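Local coordinates for CRISPR-associated protein,CRISPR-associated endonuclease Cas9 (Corynebacterium diphtheriae, PDB 6JOO), which is an engineered fusion form of Cas9, the RNA-guided, magnesium-dependent endonuclease that cuts invading DNA in bacterial CRISPR immunity, at residues 79-84 with 128-133; 484-489 with 907-912; 534-539 with 578-583; 823-828 with 899-904. All coordinates share one frame; numbering follows the deposited sequence.

Contact 1: 79-84 with 128-133. With nucleotides of chain B.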
loop_
_atom_site.group_PDB
_atom_site.type_symbol
_atom_site.label_atom_id
_atom_site.label_comp_id
_atom_site.label_asym_id
_atom_site.label_seq_id
_atom_site.Cartn_x
_atom_site.Cartn_y
_atom_site.Cartn_z
ATOM N N GLN A 79 13.401 6.141 -27.989
ATOM C CA GLN A 79 12.678 5.985 -29.247
ATOM C C GLN A 79 12.696 7.268 -30.067
ATOM O O GLN A 79 12.721 7.211 -31.302
ATOM C CB GLN A 79 11.238 5.547 -28.975
ATOM C CG GLN A 79 11.105 4.135 -28.420
ATOM C CD GLN A 79 11.651 3.079 -29.361
ATOM O OE1 GLN A 79 12.798 2.649 -29.233
ATOM N NE2 GLN A 79 10.827 2.651 -30.312
ATOM N N LEU A 80 12.686 8.427 -29.406
ATOM C CA LEU A 80 12.723 9.693 -30.129
ATOM C C LEU A 80 14.078 9.915 -30.787
ATOM O O LEU A 80 14.156 10.464 -31.892
ATOM C CB LEU A 80 12.388 10.845 -29.183
ATOM C CG LEU A 80 12.461 12.259 -29.758
ATOM C CD1 LEU A 80 11.440 12.442 -30.865
ATOM C CD2 LEU A 80 12.261 13.290 -28.657
ATOM N N ASP A 81 15.157 9.498 -30.122
ATOM C CA ASP A 81 16.481 9.615 -30.723
ATOM C C ASP A 81 16.616 8.698 -31.933
ATOM O O ASP A 81 17.228 9.075 -32.939
ATOM C CB ASP A 81 17.563 9.308 -29.686
ATOM C CG ASP A 81 17.701 10.402 -28.634
ATOM O OD1 ASP A 81 16.864 11.330 -28.614
ATOM O OD2 ASP A 81 18.652 10.332 -27.827
ATOM N N LYS A 82 16.048 7.490 -31.858
ATOM C CA LYS A 82 16.078 6.591 -33.007
ATOM C C LYS A 82 15.205 7.109 -34.142
ATOM O O LYS A 82 15.532 6.905 -35.318
ATOM C CB LYS A 82 15.633 5.188 -32.588
ATOM N N PHE A 83 14.098 7.777 -33.813
ATOM C CA PHE A 83 13.268 8.401 -34.837
ATOM C C PHE A 83 13.977 9.590 -35.470
ATOM O O PHE A 83 13.838 9.835 -36.675
ATOM C CB PHE A 83 11.933 8.834 -34.232
ATOM C CG PHE A 83 11.098 9.685 -35.146
ATOM C CD1 PHE A 83 10.303 9.104 -36.120
ATOM C CD2 PHE A 83 11.099 11.066 -35.025
ATOM C CE1 PHE A 83 9.530 9.884 -36.960
ATOM C CE2 PHE A 83 10.328 11.851 -35.862
ATOM C CZ PHE A 83 9.543 11.259 -36.831
ATOM N N ILE A 84 14.732 10.346 -34.673
ATOM C CA ILE A 84 15.446 11.504 -35.199
ATOM C C ILE A 84 16.592 11.064 -36.103
ATOM O O ILE A 84 16.871 11.698 -37.127
ATOM C CB ILE A 84 15.932 12.390 -34.035
ATOM C CG1 ILE A 84 14.758 13.179 -33.448
ATOM C CG2 ILE A 84 17.042 13.325 -34.481
ATOM C CD1 ILE A 84 15.141 14.086 -32.299
ATOM N N ALA A 128 15.275 21.162 -30.850
ATOM C CA ALA A 128 13.996 21.651 -30.347
ATOM C C ALA A 128 13.069 20.502 -29.971
ATOM O O ALA A 128 12.333 20.591 -28.981
ATOM C CB ALA A 128 13.335 22.559 -31.380
ATOM N N LEU A 129 13.091 19.414 -30.743
ATOM C CA LEU A 129 12.190 18.299 -30.462
ATOM C C LEU A 129 12.563 17.590 -29.167
ATOM O O LEU A 129 11.682 17.253 -28.366
ATOM C CB LEU A 129 12.185 17.312 -31.629
ATOM C CG LEU A 129 11.388 17.736 -32.863
ATOM C CD1 LEU A 129 11.363 16.613 -33.888
ATOM C CD2 LEU A 129 9.976 18.148 -32.471
ATOM N N ARG A 130 13.857 17.350 -28.943
ATOM C CA ARG A 130 14.267 16.651 -27.729
ATOM C C ARG A 130 13.952 17.462 -26.478
ATOM O O ARG A 130 13.709 16.884 -25.413
ATOM C CB ARG A 130 15.757 16.314 -27.782
ATOM C CG ARG A 130 16.150 15.364 -28.902
ATOM C CD ARG A 130 17.632 15.028 -28.834
ATOM N NE ARG A 130 17.928 14.086 -27.760
ATOM C CZ ARG A 130 19.138 13.899 -27.240
ATOM N NH1 ARG A 130 20.168 14.603 -27.688
ATOM N NH2 ARG A 130 19.315 13.017 -26.266
ATOM N N HIS A 131 13.938 18.792 -26.584
ATOM C CA HIS A 131 13.660 19.619 -25.413
ATOM C C HIS A 131 12.176 19.596 -25.061
ATOM O O HIS A 131 11.810 19.451 -23.889
ATOM C CB HIS A 131 14.138 21.050 -25.654
ATOM C CG HIS A 131 13.985 21.949 -24.465
ATOM N ND1 HIS A 131 13.002 22.912 -24.382
ATOM C CD2 HIS A 131 14.691 22.032 -23.313
ATOM C CE1 HIS A 131 13.109 23.550 -23.230
ATOM N NE2 HIS A 131 14.126 23.035 -22.561
ATOM N N ILE A 132 11.307 19.743 -26.063
ATOM C CA ILE A 132 9.868 19.729 -25.814
ATOM C C ILE A 132 9.428 18.393 -25.231
ATOM O O ILE A 132 8.479 18.330 -24.440
ATOM C CB ILE A 132 9.106 20.062 -27.112
ATOM C CG1 ILE A 132 9.551 21.424 -27.646
ATOM C CG2 ILE A 132 7.600 20.042 -26.884
ATOM C CD1 ILE A 132 8.881 21.823 -28.939
ATOM N N ALA A 133 10.118 17.307 -25.591
ATOM C CA ALA A 133 9.728 15.986 -25.110
ATOM C C ALA A 133 9.904 15.850 -23.601
ATOM O O ALA A 133 9.157 15.102 -22.961
ATOM C CB ALA A 133 10.531 14.908 -25.837
ATOM P P U B 44 15.467 24.510 -18.854
ATOM O OP1 U B 44 14.451 24.439 -19.931
ATOM O OP2 U B 44 15.060 24.240 -17.453
ATOM O "O5'" U B 44 16.656 23.529 -19.243
ATOM C "C5'" U B 44 17.263 23.621 -20.521
ATOM C "C4'" U B 44 18.525 22.807 -20.601
ATOM O "O4'" U B 44 19.510 23.320 -19.670
ATOM C "C3'" U B 44 18.393 21.346 -20.219
ATOM O "O3'" U B 44 17.853 20.556 -21.257
ATOM C "C2'" U B 44 19.820 20.968 -19.849
ATOM O "O2'" U B 44 20.589 20.732 -21.016
ATOM C "C1'" U B 44 20.321 22.262 -19.205
ATOM N N1 U B 44 20.272 22.222 -17.724
ATOM C C2 U B 44 21.276 21.521 -17.089
ATOM O O2 U B 44 22.164 20.941 -17.695
ATOM N N3 U B 44 21.205 21.516 -15.717
ATOM C C4 U B 44 20.261 22.127 -14.919
ATOM O O4 U B 44 20.348 22.024 -13.689
ATOM C C5 U B 44 19.257 22.837 -15.657
ATOM C C6 U B 44 19.297 22.861 -16.998
#
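Leu80, Asp81 and Ile84 lie near the C-terminal end of helix 56-86, which matches the bridge helix of Cas9 enzymes, and meet Leu129, Arg130 and Ala133 of helix 118-134. Both helices precede the engineered junction of the fusion. Segments 79-84 and 128-133 run nearly antiparallel (163°), their axes 10.9 Å apart at closest approach, so long side chains must span the gap. Leu80 does so with CG anti to the backbone N (chi1 177°), and its CD2 lies 3.7 Å from Ala133 CB; the small alanine lets the leucine tip come close to the helix backbone. Ile84 CD1 packs 3.8 Å from the aliphatic CG of Arg130, the two side chains crossing at about a right angle. Beyond that aliphatic stem, Arg130 NE forms a salt bridge with Asp81 OD1 at 3.1 Å. The carboxylate and guanidinium planes stand 81° apart, with OD2 over one guanidinium face, so the pair is not a flat, two-pronged one. On the side of helix 118-134 away from Leu80, His131 NE2 donates to OP1 of U44 of chain B in a fairly straight bond (3.0 Å), and that oxygen lies at the ring edge, in its plane. Arg107 bonds the other ring nitrogen, and Trp104 packs edge-to-face. With one nitrogen engaged by an arginine and the other donating to phosphate, the histidine is probably neutral, gripping RNA through a directed N-H.

Contact 2: 484-489 with 907-912. With nucleotides of chain B.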
loop_
_atom_site.group_PDB
_atom_site.type_symbol
_atom_site.label_atom_id
_atom_site.label_comp_id
_atom_site.label_asym_id
_atom_site.label_seq_id
_atom_site.Cartn_x
_atom_site.Cartn_y
_atom_site.Cartn_z
ATOM N N GLU A 484 -9.616 -21.613 13.124
ATOM C CA GLU A 484 -9.045 -22.863 12.635
ATOM C C GLU A 484 -8.240 -23.556 13.725
ATOM O O GLU A 484 -8.331 -24.778 13.893
ATOM C CB GLU A 484 -8.186 -22.604 11.396
ATOM C CG GLU A 484 -7.462 -23.834 10.860
ATOM C CD GLU A 484 -7.116 -23.708 9.385
ATOM O OE1 GLU A 484 -7.652 -22.790 8.728
ATOM O OE2 GLU A 484 -6.314 -24.524 8.881
ATOM N N SER A 485 -7.458 -22.792 14.490
ATOM C CA SER A 485 -6.764 -23.385 15.626
ATOM C C SER A 485 -7.742 -23.806 16.715
ATOM O O SER A 485 -7.507 -24.808 17.402
ATOM C CB SER A 485 -5.723 -22.412 16.181
ATOM O OG SER A 485 -4.438 -22.674 15.636
ATOM N N ALA A 486 -8.847 -23.072 16.877
ATOM C CA ALA A 486 -9.840 -23.443 17.881
ATOM C C ALA A 486 -10.634 -24.668 17.448
ATOM O O ALA A 486 -10.943 -25.538 18.272
ATOM C CB ALA A 486 -10.777 -22.269 18.155
ATOM N N THR A 487 -10.981 -24.748 16.161
ATOM C CA THR A 487 -11.739 -25.888 15.654
ATOM C C THR A 487 -10.916 -27.168 15.724
ATOM O O THR A 487 -11.405 -28.212 16.169
ATOM C CB THR A 487 -12.194 -25.617 14.220
ATOM O OG1 THR A 487 -13.232 -24.629 14.226
ATOM C CG2 THR A 487 -12.705 -26.895 13.560
ATOM N N LYS A 488 -9.655 -27.104 15.299
ATOM C CA LYS A 488 -8.812 -28.292 15.303
ATOM C C LYS A 488 -8.397 -28.724 16.703
ATOM O O LYS A 488 -7.620 -29.679 16.818
ATOM C CB LYS A 488 -7.567 -28.054 14.443
ATOM N N THR A 489 -8.892 -28.061 17.752
ATOM C CA THR A 489 -8.584 -28.396 19.140
ATOM C C THR A 489 -9.809 -28.829 19.932
ATOM O O THR A 489 -9.777 -29.882 20.578
ATOM C CB THR A 489 -7.908 -27.199 19.835
ATOM O OG1 THR A 489 -6.685 -26.887 19.158
ATOM C CG2 THR A 489 -7.602 -27.526 21.287
ATOM N N ASP A 907 1.397 -19.217 20.013
ATOM C CA ASP A 907 0.652 -19.785 18.899
ATOM C C ASP A 907 -0.621 -18.964 18.685
ATOM O O ASP A 907 -0.824 -17.925 19.317
ATOM C CB ASP A 907 0.379 -21.273 19.141
ATOM C CG ASP A 907 -0.535 -21.534 20.340
ATOM O OD1 ASP A 907 -0.974 -20.575 21.010
ATOM O OD2 ASP A 907 -0.815 -22.723 20.614
ATOM N N SER A 908 -1.504 -19.416 17.794
ATOM C CA SER A 908 -2.668 -18.600 17.469
ATOM C C SER A 908 -3.629 -18.498 18.645
ATOM O O SER A 908 -4.402 -17.538 18.732
ATOM C CB SER A 908 -3.369 -19.165 16.242
ATOM O OG SER A 908 -2.418 -19.450 15.236
ATOM N N LEU A 909 -3.591 -19.468 19.555
ATOM C CA LEU A 909 -4.453 -19.491 20.730
ATOM C C LEU A 909 -3.838 -18.776 21.928
ATOM O O LEU A 909 -4.394 -18.848 23.028
ATOM C CB LEU A 909 -4.798 -20.937 21.107
ATOM C CG LEU A 909 -5.696 -21.679 20.113
ATOM C CD1 LEU A 909 -5.753 -23.167 20.411
ATOM C CD2 LEU A 909 -7.092 -21.086 20.112
ATOM N N GLY A 910 -2.711 -18.092 21.740
ATOM C CA GLY A 910 -2.072 -17.356 22.811
ATOM C C GLY A 910 -1.233 -18.183 23.756
ATOM O O GLY A 910 -0.719 -17.638 24.739
ATOM N N ARG A 911 -1.072 -19.476 23.496
ATOM C CA ARG A 911 -0.311 -20.335 24.389
ATOM C C ARG A 911 1.180 -20.211 24.111
ATOM O O ARG A 911 1.601 -20.080 22.961
ATOM C CB ARG A 911 -0.768 -21.785 24.240
ATOM C CG ARG A 911 -2.253 -21.977 24.492
ATOM C CD ARG A 911 -2.693 -23.380 24.137
ATOM N NE ARG A 911 -2.309 -23.738 22.775
ATOM C CZ ARG A 911 -2.700 -24.850 22.162
ATOM N NH1 ARG A 911 -3.493 -25.707 22.792
ATOM N NH2 ARG A 911 -2.304 -25.103 20.922
ATOM N N VAL A 912 1.978 -20.249 25.180
ATOM C CA VAL A 912 3.420 -20.102 25.036
ATOM C C VAL A 912 3.982 -21.286 24.267
ATOM O O VAL A 912 3.642 -22.445 24.538
ATOM C CB VAL A 912 4.082 -19.957 26.413
ATOM C CG1 VAL A 912 5.562 -19.673 26.256
ATOM C CG2 VAL A 912 3.403 -18.856 27.213
ATOM P P C B 112 -1.318 -21.578 12.293
ATOM O OP1 C B 112 -2.030 -21.290 13.563
ATOM O OP2 C B 112 -0.571 -20.503 11.595
ATOM O "O5'" C B 112 -0.309 -22.783 12.529
ATOM C "C5'" C B 112 -0.726 -23.931 13.243
ATOM C "C4'" C B 112 0.297 -25.031 13.167
ATOM O "O4'" C B 112 0.626 -25.294 11.785
ATOM C "C3'" C B 112 1.637 -24.744 13.823
ATOM O "O3'" C B 112 1.607 -24.978 15.224
ATOM C "C2'" C B 112 2.592 -25.677 13.080
ATOM O "O2'" C B 112 2.582 -26.974 13.657
ATOM C "C1'" C B 112 1.953 -25.760 11.689
ATOM N N1 C B 112 2.677 -24.978 10.661
ATOM C C2 C B 112 3.712 -25.623 9.980
ATOM O O2 C B 112 3.973 -26.800 10.276
ATOM N N3 C B 112 4.402 -24.956 9.027
ATOM C C4 C B 112 4.087 -23.694 8.740
ATOM N N4 C B 112 4.798 -23.080 7.791
ATOM C C5 C B 112 3.031 -23.014 9.415
ATOM C C6 C B 112 2.355 -23.685 10.360
#
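Leu909 and Ser908, at the centre of a type I beta turn from Asp907 to Gly910, press against Ser485 and Ala486 on helix 470-490. The helix and the turn belong to the parts on either side of the engineered junction. The packed half is Leu909: its CG lies 4.0 Å from Ser485 CB, its CD1 approaches Ser485 O, and its CD2 comes within 4.3 Å of Ala486 CB. Small residues on the helix suit this place, because the branched leucine can lie close to the backbone. Ser908 meanwhile donates from OG to OP1 of C112 of chain B, a small polar side chain that fits beside the phosphate.

The looser side is at Thr489 and Arg911. Thr489 OG1, beside its own backbone N (chi1 -61°), turns back to donate to Ser485 O at 2.8 Å, almost in line with the carbonyl bond. The Thr489 and Leu909 side chains slide past each other in opposite directions, with OG1 4.0 Å from CD1. Arg911 is exposed, but its guanidinium is gripped: NE and NH2 both donate in the guanidinium plane to Asp907 OD2, each at 2.8 Å, while Leu909 CD1 sits over the centre of one guanidinium face. Asp907 OD1 accepts from Arg911 N (2.7 Å), so one carboxylate ties the turn together, and Gly910 accommodates its positive phi.

Trp482 and Arg481, one helical turn back, extend the surface under Leu909 and Ser908. Leu909 O bonds Ser35 on strand 30-40, placing the loop between strands 902-904 and 924-925 against both that strand and helix 470-490.

Contact 3: 534-539 with 578-583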
loop_
_atom_site.group_PDB
_atom_site.type_symbol
_atom_site.label_atom_id
_atom_site.label_comp_id
_atom_site.label_asym_id
_atom_site.label_seq_id
_atom_site.Cartn_x
_atom_site.Cartn_y
_atom_site.Cartn_z
ATOM N N ARG A 534 -24.340 -14.540 14.910
ATOM C CA ARG A 534 -25.126 -13.330 15.095
ATOM C C ARG A 534 -24.211 -12.121 15.200
ATOM O O ARG A 534 -23.097 -12.208 15.723
ATOM C CB ARG A 534 -26.012 -13.417 16.347
ATOM C CG ARG A 534 -27.232 -14.308 16.194
ATOM C CD ARG A 534 -28.117 -13.830 15.053
ATOM N NE ARG A 534 -29.475 -14.355 15.158
ATOM C CZ ARG A 534 -29.877 -15.505 14.629
ATOM N NH1 ARG A 534 -29.026 -16.262 13.952
ATOM N NH2 ARG A 534 -31.135 -15.900 14.778
ATOM N N VAL A 535 -24.693 -10.989 14.691
ATOM C CA VAL A 535 -24.023 -9.702 14.833
ATOM C C VAL A 535 -24.925 -8.792 15.650
ATOM O O VAL A 535 -26.149 -8.959 15.669
ATOM C CB VAL A 535 -23.694 -9.052 13.470
ATOM C CG1 VAL A 535 -22.660 -7.945 13.632
ATOM C CG2 VAL A 535 -23.204 -10.086 12.500
ATOM N N TYR A 536 -24.316 -7.823 16.327
ATOM C CA TYR A 536 -25.051 -6.868 17.141
ATOM C C TYR A 536 -24.394 -5.500 17.038
ATOM O O TYR A 536 -23.180 -5.388 16.846
ATOM C CB TYR A 536 -25.130 -7.329 18.603
ATOM C CG TYR A 536 -25.884 -8.629 18.766
ATOM C CD1 TYR A 536 -27.271 -8.653 18.754
ATOM C CD2 TYR A 536 -25.211 -9.834 18.911
ATOM C CE1 TYR A 536 -27.966 -9.840 18.887
ATOM C CE2 TYR A 536 -25.901 -11.025 19.050
ATOM C CZ TYR A 536 -27.278 -11.022 19.040
ATOM O OH TYR A 536 -27.969 -12.206 19.178
ATOM N N ARG A 537 -25.215 -4.460 17.158
ATOM C CA ARG A 537 -24.717 -3.093 17.082
ATOM C C ARG A 537 -23.852 -2.769 18.293
ATOM O O ARG A 537 -24.043 -3.310 19.385
ATOM C CB ARG A 537 -25.880 -2.105 16.991
ATOM N N GLY A 538 -22.889 -1.867 18.087
ATOM C CA GLY A 538 -21.949 -1.548 19.149
ATOM C C GLY A 538 -22.610 -0.913 20.358
ATOM O O GLY A 538 -22.241 -1.201 21.498
ATOM N N SER A 539 -23.589 -0.035 20.125
ATOM C CA SER A 539 -24.294 0.596 21.236
ATOM C C SER A 539 -25.065 -0.436 22.051
ATOM O O SER A 539 -24.994 -0.446 23.284
ATOM C CB SER A 539 -25.231 1.685 20.714
ATOM O OG SER A 539 -26.237 1.137 19.881
ATOM N N ALA A 578 -20.068 -13.692 23.860
ATOM C CA ALA A 578 -20.379 -15.087 23.568
ATOM C C ALA A 578 -21.638 -15.579 24.269
ATOM O O ALA A 578 -22.094 -16.688 23.973
ATOM C CB ALA A 578 -19.201 -15.980 23.954
ATOM N N PHE A 579 -22.208 -14.797 25.183
ATOM C CA PHE A 579 -23.383 -15.204 25.949
ATOM C C PHE A 579 -24.470 -14.136 25.887
ATOM O O PHE A 579 -25.004 -13.701 26.909
ATOM C CB PHE A 579 -23.010 -15.492 27.401
ATOM C CG PHE A 579 -21.961 -16.553 27.560
ATOM C CD1 PHE A 579 -22.047 -17.741 26.858
ATOM C CD2 PHE A 579 -20.882 -16.359 28.405
ATOM C CE1 PHE A 579 -21.083 -18.718 26.998
ATOM C CE2 PHE A 579 -19.912 -17.333 28.551
ATOM C CZ PHE A 579 -20.013 -18.515 27.845
ATOM N N THR A 580 -24.822 -13.702 24.679
ATOM C CA THR A 580 -25.895 -12.728 24.475
ATOM C C THR A 580 -27.018 -13.423 23.711
ATOM O O THR A 580 -26.925 -13.618 22.495
ATOM C CB THR A 580 -25.394 -11.492 23.728
ATOM O OG1 THR A 580 -25.043 -11.850 22.386
ATOM C CG2 THR A 580 -24.175 -10.900 24.423
ATOM N N SER A 581 -28.073 -13.806 24.430
ATOM C CA SER A 581 -29.231 -14.405 23.784
ATOM C C SER A 581 -29.993 -13.345 22.996
ATOM O O SER A 581 -29.980 -12.158 23.335
ATOM C CB SER A 581 -30.149 -15.064 24.818
ATOM O OG SER A 581 -31.062 -14.134 25.374
ATOM N N ASP A 582 -30.651 -13.785 21.920
ATOM C CA ASP A 582 -31.336 -12.844 21.038
ATOM C C ASP A 582 -32.511 -12.171 21.740
ATOM O O ASP A 582 -32.851 -11.027 21.418
ATOM C CB ASP A 582 -31.803 -13.558 19.765
ATOM C CG ASP A 582 -31.928 -12.615 18.570
ATOM O OD1 ASP A 582 -32.368 -11.463 18.754
ATOM O OD2 ASP A 582 -31.576 -13.026 17.441
ATOM N N TYR A 583 -33.146 -12.861 22.691
ATOM C CA TYR A 583 -34.201 -12.222 23.468
ATOM C C TYR A 583 -33.611 -11.230 24.460
ATOM O O TYR A 583 -34.220 -10.193 24.748
ATOM C CB TYR A 583 -35.059 -13.278 24.171
ATOM C CG TYR A 583 -35.867 -14.119 23.208
ATOM C CD1 TYR A 583 -37.101 -13.686 22.742
ATOM C CD2 TYR A 583 -35.384 -15.336 22.745
ATOM C CE1 TYR A 583 -37.836 -14.443 21.851
ATOM C CE2 TYR A 583 -36.111 -16.100 21.855
ATOM C CZ TYR A 583 -37.336 -15.648 21.411
ATOM O OH TYR A 583 -38.066 -16.404 20.523
#
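Tyr536 and Arg534 reach from strand 532-536, the outermost strand on one side of the RNase H-like RuvC sheet, to Thr580 and Asp582 at the start of helix 582-591. This lies wholly in the part of the fusion after the junction. In the first shell, Tyr536 CE2 is 3.5 Å from Thr580 OG1, which approaches the ring obliquely as the two side chains slide past each other in opposite directions. Arg534 NE donates to Asp582 OD2 at 3.4 Å, a weak hydrogen bond and salt bridge. It is fairly straight (161°), with the oxygen near the guanidinium plane at its edge, though the two planar groups are turned 78° apart.

In the next shell, Thr580 OG1, held between its backbone N and carbonyl carbon (chi1 67°), makes a weak bond with Ile577 O. Ser581, whose short hydroxyl suits an N-cap, caps Val584 N at the start of the helix; an acidic Asp582 in its first turn probably gains from the helix dipole. Strand alternation sends Arg534 and Tyr536 toward this loop while Val535 packs on helix 512-525. Backbone bonds from Arg534 to Val496 and Ile498 hold the strand to strand 495-499, whose Ile497 touches both Tyr536 and Thr580. The long tyrosine thus spans from the strand to the helix start, where its OH lies 3.9 Å from Asp582 CA.

Contact 4: 823-828 with 899-904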
loop_
_atom_site.group_PDB
_atom_site.type_symbol
_atom_site.label_atom_id
_atom_site.label_comp_id
_atom_site.label_asym_id
_atom_site.label_seq_id
_atom_site.Cartn_x
_atom_site.Cartn_y
_atom_site.Cartn_z
ATOM N N LEU A 823 8.319 -9.452 25.714
ATOM C CA LEU A 823 9.328 -9.733 26.722
ATOM C C LEU A 823 8.682 -9.853 28.093
ATOM O O LEU A 823 7.686 -9.189 28.388
ATOM C CB LEU A 823 10.396 -8.641 26.783
ATOM C CG LEU A 823 11.156 -8.281 25.514
ATOM C CD1 LEU A 823 12.166 -7.199 25.834
ATOM C CD2 LEU A 823 11.831 -9.505 24.928
ATOM N N VAL A 824 9.273 -10.698 28.933
ATOM C CA VAL A 824 8.978 -10.737 30.361
ATOM C C VAL A 824 10.207 -10.201 31.080
ATOM O O VAL A 824 11.311 -10.730 30.908
ATOM C CB VAL A 824 8.620 -12.154 30.834
ATOM C CG1 VAL A 824 8.358 -12.167 32.325
ATOM C CG2 VAL A 824 7.407 -12.661 30.086
ATOM N N VAL A 825 10.025 -9.138 31.864
ATOM C CA VAL A 825 11.130 -8.406 32.470
ATOM C C VAL A 825 10.886 -8.257 33.965
ATOM O O VAL A 825 9.772 -7.936 34.393
ATOM C CB VAL A 825 11.310 -7.017 31.820
ATOM C CG1 VAL A 825 12.461 -6.264 32.470
ATOM C CG2 VAL A 825 11.525 -7.148 30.318
ATOM N N ASP A 826 11.936 -8.481 34.756
ATOM C CA ASP A 826 11.918 -8.232 36.198
ATOM C C ASP A 826 12.430 -6.813 36.419
ATOM O O ASP A 826 13.635 -6.557 36.362
ATOM C CB ASP A 826 12.764 -9.268 36.933
ATOM C CG ASP A 826 12.791 -9.054 38.441
ATOM O OD1 ASP A 826 11.953 -8.287 38.964
ATOM O OD2 ASP A 826 13.662 -9.658 39.103
ATOM N N THR A 827 11.507 -5.886 36.665
ATOM C CA THR A 827 11.822 -4.470 36.787
ATOM C C THR A 827 12.136 -4.048 38.217
ATOM O O THR A 827 12.169 -2.846 38.499
ATOM C CB THR A 827 10.661 -3.629 36.255
ATOM O OG1 THR A 827 9.553 -3.726 37.158
ATOM C CG2 THR A 827 10.226 -4.128 34.889
ATOM N N SER A 828 12.360 -4.999 39.124
ATOM C CA SER A 828 12.623 -4.628 40.509
ATOM C C SER A 828 13.967 -3.927 40.657
ATOM O O SER A 828 14.107 -3.029 41.492
ATOM C CB SER A 828 12.564 -5.863 41.408
ATOM O OG SER A 828 13.557 -6.810 41.053
ATOM N N GLY A 899 17.767 -8.096 34.489
ATOM C CA GLY A 899 16.336 -8.019 34.266
ATOM C C GLY A 899 15.656 -9.366 34.190
ATOM O O GLY A 899 14.425 -9.445 34.255
ATOM N N ASN A 900 16.447 -10.428 34.048
ATOM C CA ASN A 900 15.935 -11.792 33.936
ATOM C C ASN A 900 14.868 -11.873 32.842
ATOM O O ASN A 900 13.711 -12.221 33.080
ATOM C CB ASN A 900 15.394 -12.270 35.286
ATOM C CG ASN A 900 15.301 -13.775 35.377
ATOM O OD1 ASN A 900 16.167 -14.494 34.876
ATOM N ND2 ASN A 900 14.249 -14.262 36.021
ATOM N N VAL A 901 15.285 -11.523 31.630
ATOM C CA VAL A 901 14.377 -11.301 30.511
ATOM C C VAL A 901 14.170 -12.599 29.745
ATOM O O VAL A 901 15.121 -13.347 29.491
ATOM C CB VAL A 901 14.917 -10.189 29.589
ATOM C CG1 VAL A 901 14.005 -9.990 28.386
ATOM C CG2 VAL A 901 15.083 -8.887 30.358
ATOM N N THR A 902 12.916 -12.861 29.374
ATOM C CA THR A 902 12.534 -14.006 28.558
ATOM C C THR A 902 11.736 -13.509 27.362
ATOM O O THR A 902 10.785 -12.737 27.525
ATOM C CB THR A 902 11.699 -15.013 29.357
ATOM O OG1 THR A 902 12.361 -15.319 30.590
ATOM C CG2 THR A 902 11.510 -16.296 28.568
ATOM N N VAL A 903 12.128 -13.945 26.171
ATOM C CA VAL A 903 11.423 -13.615 24.937
ATOM C C VAL A 903 10.313 -14.637 24.733
ATOM O O VAL A 903 10.571 -15.845 24.709
ATOM C CB VAL A 903 12.396 -13.603 23.746
ATOM C CG1 VAL A 903 11.703 -13.146 22.472
ATOM C CG2 VAL A 903 13.598 -12.729 24.056
ATOM N N VAL A 904 9.081 -14.159 24.583
ATOM C CA VAL A 904 7.894 -15.009 24.596
ATOM C C VAL A 904 7.266 -15.005 23.208
ATOM O O VAL A 904 6.885 -13.946 22.694
ATOM C CB VAL A 904 6.888 -14.545 25.659
ATOM C CG1 VAL A 904 5.673 -15.455 25.691
ATOM C CG2 VAL A 904 7.556 -14.504 27.014
#
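The flat groups joining Val824 to Thr902 are peptide units that meet edge to edge, each N-H in the plane of the carbonyl it reaches: Val824 N to Thr902 O at 2.9 Å and Thr902 N to Val824 O at 3.1 Å. This is a hydrogen-bonded pair in the antiparallel sheet of the Cas9 C-terminal domain, in the part after the fusion junction. On one face, Leu823 and Val903, a non-hydrogen-bonded pair, lie side by side, with Leu823 CD2 3.8 Å from Val903 CG2; CD2 also touches Val901 CG1 diagonally. On the face of Val824 and Thr902, Val824 CG2, anti to the carbonyl carbon and beside the backbone N, packs 3.6 Å from Val904 CG2, also diagonally. Beta-branched valines suit such extended strands. The Val825 and Val901 side chains lie side by side, pointing the same way, their CG2 atoms 4.0 Å apart, and Leu895 of helix 892-898 touches both valines.

Past the strands the register shifts by a residue. Asn900, with positive phi (52°), is stepped over, and Asp826 N bonds Gly899 O instead (2.7 Å). Gly899, which has no side chain, lies close against Val825 and Asp826. Strands 847-855 and 924-925 flank the pair, through backbone bonds of Leu823 to Trp848 and Val903 to Trp924. At the end of segment 823-828, Ser828 OG donates to Asp826 OD1 at 3.0 Å from above the carboxylate plane.

How the contacts relate
Contact 1 stands apart: its centre is 63 Å from contact 2, 68 Å from contact 3 and 66 Å from contact 4, on the opposite side of the chain's centre. Yet contacts 1 and 2 both bind phosphates of chain B, so one RNA links these distant regions. Contacts 2 and 4 touch directly: the loop 907-912 follows strand 902-904, and Val912 CG1 lies 4.3 Å from Val904 CG1. Contact 3, in RuvC, comes within about 12 Å of contact 2 at the nearest atoms but about 25 Å of contact 4. Contacts 3 and 4 each stop about 9 Å from the nucleic acid at their nearest atoms, and lie within their own domains.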